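Polyketide Synthase III (Ectocarpus siliculosus, PDB 4B0N) probably makes polyketides as an acyltransferase of the chalcone and stilbene synthase family, in the pathway to phlorotannin monomers. Local coordinates at residues A66-I75 / F230-I238; Y92-P100 / K105-A113. All blocks are in the same frame, centred on the assembly; numbering follows the deposited sequence.

Contact 1 of 2, residues A66-I75 / F230-I238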
loop_
_atom_site.group_PDB
_atom_site.type_symbol
_atom_site.label_atom_id
_atom_site.label_comp_id
_atom_site.label_asym_id
_atom_site.label_seq_id
_atom_site.Cartn_x
_atom_site.Cartn_y
_atom_site.Cartn_z
ATOM N N ALA A 66 -32.481 -6.260 -3.977
ATOM C CA ALA A 66 -32.226 -5.080 -4.799
ATOM C C ALA A 66 -33.517 -4.414 -5.273
ATOM O O ALA A 66 -33.620 -3.185 -5.287
ATOM C CB ALA A 66 -31.349 -5.444 -5.986
ATOM N N SER A 67 -34.496 -5.232 -5.653
ATOM C CA SER A 67 -35.759 -4.738 -6.204
ATOM C C SER A 67 -36.729 -4.182 -5.153
ATOM O O SER A 67 -37.605 -3.380 -5.483
ATOM C CB SER A 67 -36.437 -5.820 -7.052
ATOM O OG SER A 67 -36.473 -7.060 -6.369
ATOM N N LYS A 68 -36.571 -4.604 -3.899
ATOM C CA LYS A 68 -37.432 -4.134 -2.809
ATOM C C LYS A 68 -37.034 -2.734 -2.328
ATOM O O LYS A 68 -37.878 -1.983 -1.829
ATOM C CB LYS A 68 -37.435 -5.134 -1.646
ATOM C CG LYS A 68 -38.575 -4.947 -0.652
ATOM C CD LYS A 68 -38.693 -6.134 0.290
ATOM C CE LYS A 68 -39.526 -5.795 1.520
ATOM N NZ LYS A 68 -40.911 -5.371 1.168
ATOM N N CYS A 69 -35.753 -2.395 -2.491
ATOM C CA CYS A 69 -35.199 -1.087 -2.109
ATOM C C CYS A 69 -35.995 0.092 -2.698
ATOM O O CYS A 69 -36.298 0.098 -3.894
ATOM C CB CYS A 69 -33.724 -1.001 -2.527
ATOM S SG CYS A 69 -32.867 0.526 -2.063
ATOM N N PRO A 70 -36.340 1.088 -1.853
ATOM C CA PRO A 70 -37.178 2.217 -2.275
ATOM C C PRO A 70 -36.542 3.143 -3.315
ATOM O O PRO A 70 -37.105 3.329 -4.397
ATOM C CB PRO A 70 -37.430 2.981 -0.966
ATOM C CG PRO A 70 -37.179 1.987 0.114
ATOM C CD PRO A 70 -36.058 1.143 -0.408
ATOM N N GLY A 71 -35.379 3.705 -2.988
ATOM C CA GLY A 71 -34.751 4.741 -3.807
ATOM C C GLY A 71 -33.971 4.260 -5.016
ATOM O O GLY A 71 -32.868 4.746 -5.276
ATOM N N LEU A 72 -34.544 3.310 -5.757
ATOM C CA LEU A 72 -33.955 2.816 -7.005
ATOM C C LEU A 72 -34.957 2.866 -8.159
ATOM O O LEU A 72 -34.773 2.202 -9.186
ATOM C CB LEU A 72 -33.427 1.384 -6.833
ATOM C CG LEU A 72 -32.133 1.113 -6.059
ATOM C CD1 LEU A 72 -31.955 -0.384 -5.865
ATOM C CD2 LEU A 72 -30.918 1.702 -6.759
ATOM N N GLU A 73 -36.008 3.665 -7.992
ATOM C CA GLU A 73 -37.123 3.679 -8.940
ATOM C C GLU A 73 -36.882 4.584 -10.158
ATOM O O GLU A 73 -37.607 5.556 -10.400
ATOM C CB GLU A 73 -38.445 3.981 -8.218
ATOM C CG GLU A 73 -38.871 2.858 -7.276
ATOM C CD GLU A 73 -40.130 3.157 -6.480
ATOM O OE1 GLU A 73 -40.766 4.208 -6.702
ATOM O OE2 GLU A 73 -40.489 2.322 -5.624
ATOM N N SER A 74 -35.838 4.235 -10.907
ATOM C CA SER A 74 -35.503 4.843 -12.194
ATOM C C SER A 74 -34.737 3.811 -13.016
ATOM O O SER A 74 -34.601 3.940 -14.235
ATOM C CB SER A 74 -34.654 6.103 -12.001
ATOM O OG SER A 74 -34.179 6.603 -13.239
ATOM N N ILE A 75 -34.247 2.784 -12.322
ATOM C CA ILE A 75 -33.480 1.688 -12.916
ATOM C C ILE A 75 -34.065 0.326 -12.519
ATOM O O ILE A 75 -33.439 -0.716 -12.728
ATOM C CB ILE A 75 -31.996 1.746 -12.493
ATOM C CG1 ILE A 75 -31.876 1.738 -10.964
ATOM C CG2 ILE A 75 -31.310 2.967 -13.099
ATOM C CD1 ILE A 75 -30.591 1.134 -10.446
ATOM N N PHE A 230 -26.516 1.224 -3.022
ATOM C CA PHE A 230 -27.701 1.134 -3.881
ATOM C C PHE A 230 -28.167 2.504 -4.380
ATOM O O PHE A 230 -29.274 2.960 -4.067
ATOM C CB PHE A 230 -28.843 0.376 -3.188
ATOM C CG PHE A 230 -28.804 -1.112 -3.397
ATOM C CD1 PHE A 230 -28.757 -1.651 -4.681
ATOM C CD2 PHE A 230 -28.847 -1.981 -2.308
ATOM C CE1 PHE A 230 -28.731 -3.026 -4.875
ATOM C CE2 PHE A 230 -28.822 -3.356 -2.495
ATOM C CZ PHE A 230 -28.764 -3.877 -3.781
ATOM N N ASP A 231 -27.300 3.159 -5.146
ATOM C CA ASP A 231 -27.613 4.461 -5.718
ATOM C C ASP A 231 -28.386 4.336 -7.030
ATOM O O ASP A 231 -28.186 3.387 -7.794
ATOM C CB ASP A 231 -26.342 5.295 -5.905
ATOM C CG ASP A 231 -25.970 6.082 -4.654
ATOM O OD1 ASP A 231 -26.148 5.558 -3.533
ATOM O OD2 ASP A 231 -25.499 7.230 -4.794
ATOM N N ASP A 232 -29.266 5.308 -7.270
ATOM C CA ASP A 232 -30.137 5.336 -8.443
ATOM C C ASP A 232 -29.318 5.574 -9.711
ATOM O O ASP A 232 -29.487 6.576 -10.412
ATOM C CB ASP A 232 -31.215 6.413 -8.272
ATOM C CG ASP A 232 -32.485 6.106 -9.046
ATOM O OD1 ASP A 232 -32.568 5.031 -9.682
ATOM O OD2 ASP A 232 -33.410 6.945 -9.008
ATOM N N ASN A 233 -28.437 4.619 -9.992
ATOM C CA ASN A 233 -27.434 4.736 -11.034
ATOM C C ASN A 233 -27.278 3.397 -11.740
ATOM O O ASN A 233 -27.229 2.351 -11.090
ATOM C CB ASN A 233 -26.105 5.163 -10.405
ATOM C CG ASN A 233 -25.107 5.667 -11.423
ATOM O OD1 ASN A 233 -24.652 4.923 -12.292
ATOM N ND2 ASN A 233 -24.748 6.940 -11.311
ATOM N N ILE A 234 -27.202 3.433 -13.068
ATOM C CA ILE A 234 -27.050 2.216 -13.871
ATOM C C ILE A 234 -25.705 1.549 -13.587
ATOM O O ILE A 234 -25.633 0.328 -13.438
ATOM C CB ILE A 234 -27.212 2.485 -15.390
ATOM C CG1 ILE A 234 -28.622 2.997 -15.716
ATOM C CG2 ILE A 234 -26.946 1.221 -16.197
ATOM C CD1 ILE A 234 -28.798 4.500 -15.608
ATOM N N ASN A 235 -24.652 2.358 -13.495
ATOM C CA ASN A 235 -23.308 1.863 -13.204
ATOM C C ASN A 235 -23.227 1.134 -11.860
ATOM O O ASN A 235 -22.742 0.004 -11.798
ATOM C CB ASN A 235 -22.283 3.005 -13.273
ATOM C CG ASN A 235 -20.857 2.536 -13.036
ATOM O OD1 ASN A 235 -20.128 3.126 -12.241
ATOM N ND2 ASN A 235 -20.452 1.469 -13.723
ATOM N N ASP A 236 -23.719 1.778 -10.801
ATOM C CA ASP A 236 -23.708 1.196 -9.455
ATOM C C ASP A 236 -24.543 -0.080 -9.348
ATOM O O ASP A 236 -24.136 -1.032 -8.684
ATOM C CB ASP A 236 -24.159 2.221 -8.409
ATOM C CG ASP A 236 -23.007 3.061 -7.873
ATOM O OD1 ASP A 236 -22.012 3.270 -8.602
ATOM O OD2 ASP A 236 -23.101 3.519 -6.714
ATOM N N ALA A 237 -25.696 -0.093 -10.010
ATOM C CA ALA A 237 -26.542 -1.286 -10.079
ATOM C C ALA A 237 -25.784 -2.492 -10.643
ATOM O O ALA A 237 -25.871 -3.596 -10.100
ATOM C CB ALA A 237 -27.786 -1.006 -10.907
ATOM N N ILE A 238 -25.042 -2.266 -11.728
ATOM C CA ILE A 238 -24.212 -3.300 -12.350
ATOM C C ILE A 238 -23.153 -3.804 -11.366
ATOM O O ILE A 238 -22.984 -5.015 -11.196
ATOM C CB ILE A 238 -23.540 -2.796 -13.651
ATOM C CG1 ILE A 238 -24.595 -2.404 -14.689
ATOM C CG2 ILE A 238 -22.631 -3.865 -14.241
ATOM C CD1 ILE A 238 -24.061 -1.557 -15.828
#

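Contact 2 of 2, residues Y92-P100 / K105-A113. With ACD (arachidonic acid), chain D.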
loop_
_atom_site.group_PDB
_atom_site.type_symbol
_atom_site.label_atom_id
_atom_site.label_comp_id
_atom_site.label_asym_id
_atom_site.label_seq_id
_atom_site.Cartn_x
_atom_site.Cartn_y
_atom_site.Cartn_z
ATOM N N TYR A 92 -20.477 -14.508 -1.816
ATOM C CA TYR A 92 -20.376 -14.523 -0.355
ATOM C C TYR A 92 -20.285 -13.122 0.247
ATOM O O TYR A 92 -19.586 -12.255 -0.279
ATOM C CB TYR A 92 -19.171 -15.363 0.084
ATOM C CG TYR A 92 -19.248 -16.821 -0.314
ATOM C CD1 TYR A 92 -19.051 -17.216 -1.638
ATOM C CD2 TYR A 92 -19.502 -17.807 0.636
ATOM C CE1 TYR A 92 -19.122 -18.548 -2.003
ATOM C CE2 TYR A 92 -19.570 -19.145 0.280
ATOM C CZ TYR A 92 -19.378 -19.507 -1.041
ATOM O OH TYR A 92 -19.448 -20.832 -1.406
ATOM N N PHE A 93 -20.994 -12.916 1.356
ATOM C CA PHE A 93 -20.995 -11.635 2.063
ATOM C C PHE A 93 -20.720 -11.801 3.560
ATOM O O PHE A 93 -21.095 -12.805 4.166
ATOM C CB PHE A 93 -22.328 -10.905 1.862
ATOM C CG PHE A 93 -22.716 -10.713 0.420
ATOM C CD1 PHE A 93 -21.873 -10.049 -0.467
ATOM C CD2 PHE A 93 -23.940 -11.179 -0.047
ATOM C CE1 PHE A 93 -22.236 -9.872 -1.794
ATOM C CE2 PHE A 93 -24.309 -11.000 -1.370
ATOM C CZ PHE A 93 -23.458 -10.345 -2.244
ATOM N N ALA A 94 -20.063 -10.800 4.143
ATOM C CA ALA A 94 -19.746 -10.790 5.576
ATOM C C ALA A 94 -20.903 -10.268 6.428
ATOM O O ALA A 94 -20.927 -10.464 7.644
ATOM C CB ALA A 94 -18.487 -9.973 5.831
ATOM N N VAL A 95 -21.857 -9.608 5.780
ATOM C CA VAL A 95 -22.989 -9.000 6.471
ATOM C C VAL A 95 -24.277 -9.765 6.151
ATOM O O VAL A 95 -24.490 -10.163 5.001
ATOM C CB VAL A 95 -23.160 -7.509 6.099
ATOM C CG1 VAL A 95 -23.591 -6.721 7.317
ATOM C CG2 VAL A 95 -21.866 -6.918 5.561
ATOM N N PRO A 96 -25.138 -9.981 7.168
ATOM C CA PRO A 96 -26.391 -10.714 6.950
ATOM C C PRO A 96 -27.480 -9.935 6.202
ATOM O O PRO A 96 -28.507 -10.515 5.854
ATOM C CB PRO A 96 -26.860 -11.041 8.373
ATOM C CG PRO A 96 -26.244 -9.989 9.226
ATOM C CD PRO A 96 -24.914 -9.696 8.600
ATOM N N ASP A 97 -27.249 -8.648 5.945
ATOM C CA ASP A 97 -28.249 -7.768 5.322
ATOM C C ASP A 97 -28.816 -8.258 3.982
ATOM O O ASP A 97 -29.814 -7.718 3.496
ATOM C CB ASP A 97 -27.690 -6.352 5.158
ATOM C CG ASP A 97 -27.449 -5.667 6.479
ATOM O OD1 ASP A 97 -26.670 -6.201 7.288
ATOM O OD2 ASP A 97 -28.047 -4.601 6.718
ATOM N N PHE A 98 -28.187 -9.273 3.394
ATOM C CA PHE A 98 -28.638 -9.816 2.113
ATOM C C PHE A 98 -29.254 -11.208 2.252
ATOM O O PHE A 98 -29.874 -11.722 1.316
ATOM C CB PHE A 98 -27.493 -9.807 1.097
ATOM C CG PHE A 98 -26.820 -8.471 0.967
ATOM C CD1 PHE A 98 -27.487 -7.393 0.391
ATOM C CD2 PHE A 98 -25.523 -8.284 1.435
ATOM C CE1 PHE A 98 -26.871 -6.156 0.277
ATOM C CE2 PHE A 98 -24.900 -7.050 1.322
ATOM C CZ PHE A 98 -25.575 -5.984 0.744
ATOM N N THR A 99 -29.075 -11.804 3.427
ATOM C CA THR A 99 -29.713 -13.068 3.779
ATOM C C THR A 99 -30.238 -12.971 5.215
ATOM O O THR A 99 -29.672 -13.583 6.126
ATOM C CB THR A 99 -28.739 -14.260 3.648
ATOM O OG1 THR A 99 -27.585 -14.037 4.466
ATOM C CG2 THR A 99 -28.301 -14.442 2.209
ATOM N N PRO A 100 -31.323 -12.194 5.423
ATOM C CA PRO A 100 -31.809 -11.875 6.773
ATOM C C PRO A 100 -32.157 -13.104 7.618
ATOM O O PRO A 100 -31.814 -13.146 8.802
ATOM C CB PRO A 100 -33.064 -11.031 6.510
ATOM C CG PRO A 100 -32.886 -10.500 5.129
ATOM C CD PRO A 100 -32.189 -11.600 4.388
ATOM N N LYS A 105 -26.430 -16.290 15.018
ATOM C CA LYS A 105 -27.026 -16.067 16.330
ATOM C C LYS A 105 -26.243 -15.007 17.109
ATOM O O LYS A 105 -25.338 -15.324 17.881
ATOM C CB LYS A 105 -27.097 -17.393 17.103
ATOM C CG LYS A 105 -28.309 -17.542 18.011
ATOM C CD LYS A 105 -27.996 -17.167 19.452
ATOM C CE LYS A 105 -29.119 -17.604 20.379
ATOM N NZ LYS A 105 -28.685 -17.618 21.801
ATOM N N GLY A 106 -26.598 -13.744 16.886
ATOM C CA GLY A 106 -25.924 -12.622 17.534
ATOM C C GLY A 106 -25.115 -11.755 16.587
ATOM O O GLY A 106 -24.120 -11.151 16.990
ATOM N N ASP A 107 -25.543 -11.699 15.326
ATOM C CA ASP A 107 -24.906 -10.863 14.313
ATOM C C ASP A 107 -25.935 -9.911 13.700
ATOM O O ASP A 107 -26.835 -10.348 12.982
ATOM C CB ASP A 107 -24.256 -11.724 13.227
ATOM C CG ASP A 107 -23.281 -10.941 12.362
ATOM O OD1 ASP A 107 -22.546 -10.087 12.908
ATOM O OD2 ASP A 107 -23.236 -11.185 11.135
ATOM N N PRO A 108 -25.802 -8.603 13.981
ATOM C CA PRO A 108 -26.827 -7.630 13.610
ATOM C C PRO A 108 -26.839 -7.247 12.128
ATOM O O PRO A 108 -25.876 -7.497 11.404
ATOM C CB PRO A 108 -26.465 -6.411 14.460
ATOM C CG PRO A 108 -24.987 -6.503 14.628
ATOM C CD PRO A 108 -24.655 -7.969 14.657
ATOM N N LEU A 109 -27.940 -6.644 11.697
ATOM C CA LEU A 109 -28.046 -6.062 10.367
ATOM C C LEU A 109 -27.308 -4.726 10.350
ATOM O O LEU A 109 -27.623 -3.824 11.127
ATOM C CB LEU A 109 -29.517 -5.873 9.985
ATOM C CG LEU A 109 -30.289 -6.993 9.269
ATOM C CD1 LEU A 109 -30.097 -8.375 9.885
ATOM C CD2 LEU A 109 -31.768 -6.632 9.212
ATOM N N PHE A 110 -26.325 -4.615 9.462
ATOM C CA PHE A 110 -25.442 -3.452 9.408
ATOM C C PHE A 110 -26.130 -2.191 8.886
ATOM O O PHE A 110 -26.062 -1.138 9.523
ATOM C CB PHE A 110 -24.199 -3.783 8.570
ATOM C CG PHE A 110 -23.203 -2.660 8.463
ATOM C CD1 PHE A 110 -22.653 -2.076 9.604
ATOM C CD2 PHE A 110 -22.790 -2.204 7.214
ATOM C CE1 PHE A 110 -21.732 -1.047 9.499
ATOM C CE2 PHE A 110 -21.866 -1.179 7.103
ATOM C CZ PHE A 110 -21.334 -0.602 8.247
ATOM N N TYR A 111 -26.791 -2.309 7.736
ATOM C CA TYR A 111 -27.408 -1.163 7.067
ATOM C C TYR A 111 -28.706 -0.734 7.746
ATOM O O TYR A 111 -29.428 -1.581 8.276
ATOM C CB TYR A 111 -27.624 -1.466 5.581
ATOM C CG TYR A 111 -26.333 -1.794 4.865
ATOM C CD1 TYR A 111 -25.378 -0.803 4.622
ATOM C CD2 TYR A 111 -26.053 -3.097 4.448
ATOM C CE1 TYR A 111 -24.186 -1.096 3.979
ATOM C CE2 TYR A 111 -24.863 -3.398 3.800
ATOM C CZ TYR A 111 -23.934 -2.394 3.571
ATOM O OH TYR A 111 -22.753 -2.676 2.933
ATOM N N PRO A 112 -29.002 0.584 7.741
ATOM C CA PRO A 112 -30.168 1.117 8.454
ATOM C C PRO A 112 -31.491 0.540 7.957
ATOM O O PRO A 112 -31.647 0.282 6.758
ATOM C CB PRO A 112 -30.103 2.624 8.167
ATOM C CG PRO A 112 -29.270 2.749 6.940
ATOM C CD PRO A 112 -28.255 1.654 7.055
ATOM N N ALA A 113 -32.429 0.347 8.886
ATOM C CA ALA A 113 -33.769 -0.166 8.580
ATOM C C ALA A 113 -34.521 0.771 7.637
ATOM O O ALA A 113 -35.571 0.424 7.095
ATOM C CB ALA A 113 -34.554 -0.381 9.864
HETATM C C1 ACD D . -12.592 -2.993 -10.558
HETATM C C2 ACD D . -11.801 -2.315 -9.460
HETATM C C3 ACD D . -12.406 -2.654 -8.102
HETATM C C4 ACD D . -12.287 -1.481 -7.138
HETATM C C5 ACD D . -13.239 -1.662 -5.980
HETATM C C6 ACD D . -13.323 -0.741 -5.023
HETATM C C7 ACD D . -14.274 -0.953 -3.870
HETATM C C8 ACD D . -15.671 -0.495 -4.207
HETATM C C9 ACD D . -16.705 -1.058 -3.584
HETATM C C10 ACD D . -18.117 -0.618 -3.891
HETATM C C11 ACD D . -18.908 -1.768 -4.462
HETATM C C12 ACD D . -20.108 -2.064 -3.969
HETATM C C13 ACD D . -20.890 -3.215 -4.556
HETATM C C14 ACD D . -21.406 -4.125 -3.466
HETATM C C15 ACD D . -21.962 -5.289 -3.795
HETATM C C16 ACD D . -22.490 -6.220 -2.730
HETATM C C17 ACD D . -23.965 -5.919 -2.492
HETATM C C18 ACD D . -24.880 -7.000 -3.056
HETATM C C19 ACD D . -26.107 -6.361 -3.693
HETATM C C20 ACD D . -27.154 -7.399 -4.029
HETATM O O1 ACD D . -11.976 -3.613 -11.454
#

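Contact 1 of 2, residues A66-I75 / F230-I238
The phenyl ring of Phe-230 packs on Leu-72, Ala-66 and Cys-69 of the 66-75 segment. Leu-72 lays CD1 obliquely against the ring, 3.6 Å from Phe-230 CD1, while its other branch, CD2, rests 3.4 Å from the backbone Phe-230 O. Ala-66 CB sits 3.7 Å from Phe-230 CE1, and Cys-69 adds a sulfur-aromatic contact, its SG 5.3 Å from the ring centroid and 41° off the normal. Tyr-83, the stacked ring of His-240 and the edge-to-face Tyr-117 surround the same phenyl group, which belongs to the arachidonic acid pocket. An alanine here is likely to leave Leu-72 CD1 and Ala-66 CB facing a gap and to take away part of the pocket lining beside the ligand's tail.

Here the turn that follows helix 59-68 lies against the start of helix 234-242, both in the N-terminal part of the thiolase-like fold. Asn-233 is the N-cap of the second helix, its OD1 accepting from Asn-235 N at 2.8 Å. With CG1 between the backbone N and the carbonyl carbon (chi1 56°), Ile-75 sends CD1 to Ala-237 CB, 3.6 Å away, while CG2 meets Ile-234 CG1.

No hydrogen bond joins the segments. The Asp-232 carboxylate instead lies against the turn by van der Waals contact, with OD1 3.3 Å from Ser-74 CB. Within the turn, Leu-72 O accepts from both Ser-74 N and Ile-75 N.

Contact 2 of 2, residues Y92-P100 / K105-A113
The carboxylate of Asp-97 is gripped by two successive backbone N-H groups of the facing loop. Asp-97 OD1 accepts from Phe-110 N at 2.7 Å with its syn lone pair. Tyr-111 N gives to Asp-97 OD2 at 2.8 Å from above the carboxylate plane, 38° out of it. Two donors, one on each oxygen, should hold the carboxylate against rotation. The ring of Tyr-111 stands almost perpendicular to the carboxylate, the planes 83° apart, and its CD2 lies 3.4 Å from Asp-97 OD2.

Side chains pack beside this pair of bonds. Val-95 CG1 touches Phe-110 CB, and because Phe-110 CG is anti to the backbone N (chi1 -179°) the ring leads away, toward Val-123 and Lys-127 of helix 121-146. Pro-96 lies against a carbonyl and a carboxylate oxygen: its CG packs on Pro-108 O, and its CD lies 3.4 Å from Asp-107 OD2, whose charge is paired with Lys-131 and which also bonds Tyr-55 OH.

On the ligand side, Phe-98 CZ meets Tyr-111 CE2 at 4.1 Å and turns one ring face to the arachidonic acid, with CZ 3.6 Å from ACD C17. Phe-93 CZ approaches ACD C18 at 3.7 Å.

The bonds from two amides to a single side chain would probably favour the ionised form of Asp-97, and they tie the loop before helix 121-146 to the segment that lines the fatty-acid pocket.

How the contacts relate
Contact 2 is nested in the chain loop that contact 1 closes, and their centres are about 19 Å apart on the same side of the chain's centre. Nearest atoms of the two come to about 4 Å without touching. What joins them is the tail of the arachidonic acid: Phe-230 CZ of contact 1 lies 3.6 Å from ACD C19, next to the terminal methyl, while Phe-93 and Phe-98 of contact 2 touch the chain at C16 to C18. Protein bridges them as well. Tyr-117 meets both Phe-230 and Tyr-111, and helix 59-68, which ends in contact 1, offers Val-65 to Phe-98.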